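Long-range contact in nucleoporin nup120 (Schizosaccharomyces pombe, PDB 4GQ2), which serves as a structural component of the nuclear pore complex, which docks factors that carry cargo between nucleus and cytoplasm: residues S311-N316 and V326-G331. Numbering follows the deposited sequence.
Sequences SIYKLN and VVIEKG
Lys314 and Val327 face each other as a hydrogen-bonded antiparallel pair in the hairpin formed by strands 309-317 and 324-328. Lys314 N donates a hydrogen bond to Val327 O at 2.8 Å, and Val327 N donates one back to Lys314 O at 2.9 Å. Farther along, one carbonyl serves two amides: Ile312 O accepts from both Glu329 N (2.8 Å) and Lys330 N (3.1 Å). The second lies in the carbonyl plane on a lone pair, the first 21° out of that plane. This has the geometry of a classic beta bulge, with Glu329 turned to psi -27° so that its N-H and that of Lys330 point at the same oxygen. Short Ser311, its OG beside its own backbone N, sets a small hydroxyl at a buried position close to the carbonyl oxygens of Lys330 and Gly331, either of which could accept from it.

On the face of Tyr313, Leu315, Val326 and Ile328 the contact is apolar. The Tyr313 ring swings back beside its own backbone N (chi1 -67°), bringing CD2 within 3.6 Å of Val326 CG1. Ile328 runs alongside the ring, pointing the same way, and its CG2 makes an off-centre CH-pi contact 4.2 Å from the ring centroid. Beta-branched Val and Ile favour extended backbone and present methyls to the ring. Tyr313 and Val326 also touch Leu259 of strand 258-263, joining this four-stranded blade to the one before it in the chain.

Across the other face, Glu329 extends so that OE1 reaches Ile312 CG2 and OE2 approaches Lys314 CB. Its OE2 stays 5.9 Å from Lys314 NZ, so any attraction is at longer range. Long charged chains fit here, their methylenes covering neighbours while their ends can meet solvent. The chemistry implies a two-faced blade edge: apolar where Tyr313 and Val326 meet the preceding blade, mixed polar and apolar on the face of Lys314 and Val327, with Ile312 O held by two amides where the regular pairing gives way.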
ATOM      1  N   SER A 311     -17.489  38.555  17.569  1.00 70.65           N
ATOM      2  CA  SER A 311     -16.874  39.676  18.272  1.00 64.55           C
ATOM      3  C   SER A 311     -15.553  39.273  18.918  1.00 66.82           C
ATOM      4  O   SER A 311     -15.367  38.117  19.292  1.00 79.09           O
ATOM      5  CB  SER A 311     -17.819  40.222  19.343  1.00 59.81           C
ATOM      6  OG  SER A 311     -18.882  40.950  18.763  1.00 67.16           O
ATOM      7  N   ILE A 312     -14.640  40.233  19.035  1.00 73.88           N
ATOM      8  CA  ILE A 312     -13.418  40.050  19.818  1.00 69.25           C
ATOM      9  C   ILE A 312     -13.377  41.073  20.957  1.00 74.27           C
ATOM     10  O   ILE A 312     -13.732  42.237  20.769  1.00100.62           O
ATOM     11  CB  ILE A 312     -12.142  40.123  18.942  1.00 70.88           C
ATOM     12  CG1 ILE A 312     -12.053  38.889  18.028  1.00 75.52           C
ATOM     13  CG2 ILE A 312     -10.889  40.238  19.807  1.00 58.79           C
ATOM     14  CD1 ILE A 312     -10.888  38.892  17.052  1.00 62.39           C
ATOM     15  N   TYR A 313     -12.962  40.621  22.137  1.00 63.98           N
ATOM     16  CA  TYR A 313     -12.843  41.469  23.313  1.00 60.58           C
ATOM     17  C   TYR A 313     -11.454  41.346  23.921  1.00 65.17           C
ATOM     18  O   TYR A 313     -10.872  40.262  23.938  1.00 72.65           O
ATOM     19  CB  TYR A 313     -13.875  41.071  24.369  1.00 62.51           C
ATOM     20  CG  TYR A 313     -15.316  41.336  23.997  1.00 77.89           C
ATOM     21  CD1 TYR A 313     -16.012  40.456  23.173  1.00 68.85           C
ATOM     22  CD2 TYR A 313     -15.993  42.456  24.488  1.00 82.54           C
ATOM     23  CE1 TYR A 313     -17.333  40.688  22.834  1.00 68.21           C
ATOM     24  CE2 TYR A 313     -17.323  42.693  24.157  1.00 74.17           C
ATOM     25  CZ  TYR A 313     -17.984  41.803  23.329  1.00 71.73           C
ATOM     26  OH  TYR A 313     -19.298  42.016  22.980  1.00 78.32           O
ATOM     27  N   LYS A 314     -10.939  42.462  24.427  1.00 69.66           N
ATOM     28  CA  LYS A 314      -9.688  42.477  25.176  1.00 66.06           C
ATOM     29  C   LYS A 314      -9.995  42.415  26.668  1.00 65.31           C
ATOM     30  O   LYS A 314     -10.883  43.120  27.157  1.00 75.35           O
ATOM     31  CB  LYS A 314      -8.885  43.745  24.848  1.00 61.00           C
ATOM     32  CG  LYS A 314      -7.568  43.895  25.595  1.00 69.07           C
ATOM     33  CD  LYS A 314      -6.421  43.173  24.903  1.00 81.64           C
ATOM     34  CE  LYS A 314      -5.180  43.076  25.784  1.00 83.89           C
ATOM     35  NZ  LYS A 314      -4.447  44.365  25.923  1.00 83.63           N
ATOM     36  N   LEU A 315      -9.273  41.557  27.382  1.00 61.15           N
ATOM     37  CA  LEU A 315      -9.353  41.516  28.834  1.00 64.64           C
ATOM     38  C   LEU A 315      -8.210  42.332  29.422  1.00 76.64           C
ATOM     39  O   LEU A 315      -7.035  42.085  29.133  1.00 72.34           O
ATOM     40  CB  LEU A 315      -9.299  40.081  29.365  1.00 56.36           C
ATOM     41  CG  LEU A 315     -10.284  39.639  30.460  1.00 67.97           C
ATOM     42  CD1 LEU A 315      -9.762  38.384  31.135  1.00 73.90           C
ATOM     43  CD2 LEU A 315     -10.581  40.701  31.513  1.00 69.27           C
ATOM     44  N   ASN A 316      -8.578  43.310  30.246  1.00 84.28           N
ATOM     45  CA  ASN A 316      -7.622  44.178  30.914  1.00 77.30           C
ATOM     46  C   ASN A 316      -7.716  43.998  32.423  1.00 84.35           C
ATOM     47  O   ASN A 316      -8.796  44.120  33.007  1.00 73.68           O
ATOM     48  CB  ASN A 316      -7.871  45.637  30.520  1.00 82.06           C
ATOM     49  CG  ASN A 316      -7.768  45.863  29.018  1.00 87.53           C
ATOM     50  OD1 ASN A 316      -6.760  45.523  28.396  1.00 82.05           O
ATOM     51  ND2 ASN A 316      -8.814  46.440  28.429  1.00 82.09           N
ATOM     52  N   VAL A 326     -13.646  43.905  30.493  1.00 82.26           N
ATOM     53  CA  VAL A 326     -13.813  43.276  29.190  1.00 78.80           C
ATOM     54  C   VAL A 326     -14.179  44.377  28.199  1.00 72.10           C
ATOM     55  O   VAL A 326     -15.338  44.782  28.099  1.00 77.93           O
ATOM     56  CB  VAL A 326     -14.863  42.140  29.222  1.00 80.45           C
ATOM     57  CG1 VAL A 326     -15.090  41.565  27.836  1.00 89.16           C
ATOM     58  CG2 VAL A 326     -14.408  41.027  30.147  1.00 75.94           C
ATOM     59  N   VAL A 327     -13.172  44.879  27.489  1.00 73.24           N
ATOM     60  CA  VAL A 327     -13.365  45.997  26.563  1.00 74.15           C
ATOM     61  C   VAL A 327     -13.400  45.486  25.127  1.00 70.19           C
ATOM     62  O   VAL A 327     -12.561  44.679  24.725  1.00 78.56           O
ATOM     63  CB  VAL A 327     -12.292  47.101  26.742  1.00 84.04           C
ATOM     64  CG1 VAL A 327     -12.528  48.250  25.770  1.00 94.48           C
ATOM     65  CG2 VAL A 327     -12.292  47.633  28.171  1.00 69.11           C
ATOM     66  N   ILE A 328     -14.384  45.966  24.369  1.00 71.24           N
ATOM     67  CA  ILE A 328     -14.649  45.517  22.999  1.00 76.44           C
ATOM     68  C   ILE A 328     -13.517  45.856  22.025  1.00 79.91           C
ATOM     69  O   ILE A 328     -12.835  46.871  22.178  1.00 80.89           O
ATOM     70  CB  ILE A 328     -15.953  46.141  22.447  1.00 81.11           C
ATOM     71  CG1 ILE A 328     -16.908  46.531  23.585  1.00105.83           C
ATOM     72  CG2 ILE A 328     -16.621  45.194  21.456  1.00 84.07           C
ATOM     73  CD1 ILE A 328     -17.801  47.715  23.272  1.00107.75           C
ATOM     74  N   GLU A 329     -13.327  44.991  21.029  1.00 86.57           N
ATOM     75  CA  GLU A 329     -12.423  45.256  19.908  1.00 79.88           C
ATOM     76  C   GLU A 329     -13.120  45.089  18.556  1.00 71.41           C
ATOM     77  O   GLU A 329     -12.728  45.722  17.577  1.00 74.46           O
ATOM     78  CB  GLU A 329     -11.189  44.362  19.970  1.00 78.86           C
ATOM     79  CG  GLU A 329     -10.203  44.749  21.056  1.00 99.76           C
ATOM     80  CD  GLU A 329      -8.830  44.144  20.843  1.00127.08           C
ATOM     81  OE1 GLU A 329      -8.751  42.993  20.361  1.00134.04           O
ATOM     82  OE2 GLU A 329      -7.827  44.818  21.163  1.00136.87           O
ATOM     83  N   LYS A 330     -14.150  44.243  18.507  1.00 70.51           N
ATOM     84  CA  LYS A 330     -14.895  44.008  17.274  1.00 69.41           C
ATOM     85  C   LYS A 330     -16.383  43.831  17.540  1.00 73.18           C
ATOM     86  O   LYS A 330     -16.770  43.116  18.463  1.00 89.88           O
ATOM     87  CB  LYS A 330     -14.361  42.765  16.570  1.00 76.33           C
ATOM     88  CG  LYS A 330     -13.868  43.005  15.156  1.00 82.44           C
ATOM     89  CD  LYS A 330     -12.406  43.421  15.174  1.00 89.10           C
ATOM     90  CE  LYS A 330     -11.755  43.238  13.815  1.00132.64           C
ATOM     91  NZ  LYS A 330     -10.319  43.636  13.824  1.00144.85           N
ATOM     92  N   GLY A 331     -17.209  44.483  16.726  1.00 74.46           N
ATOM     93  CA  GLY A 331     -18.660  44.309  16.771  1.00 58.50           C
ATOM     94  C   GLY A 331     -19.133  43.179  15.868  1.00 75.74           C
ATOM     95  O   GLY A 331     -20.008  42.399  16.252  1.00 73.17           O
TER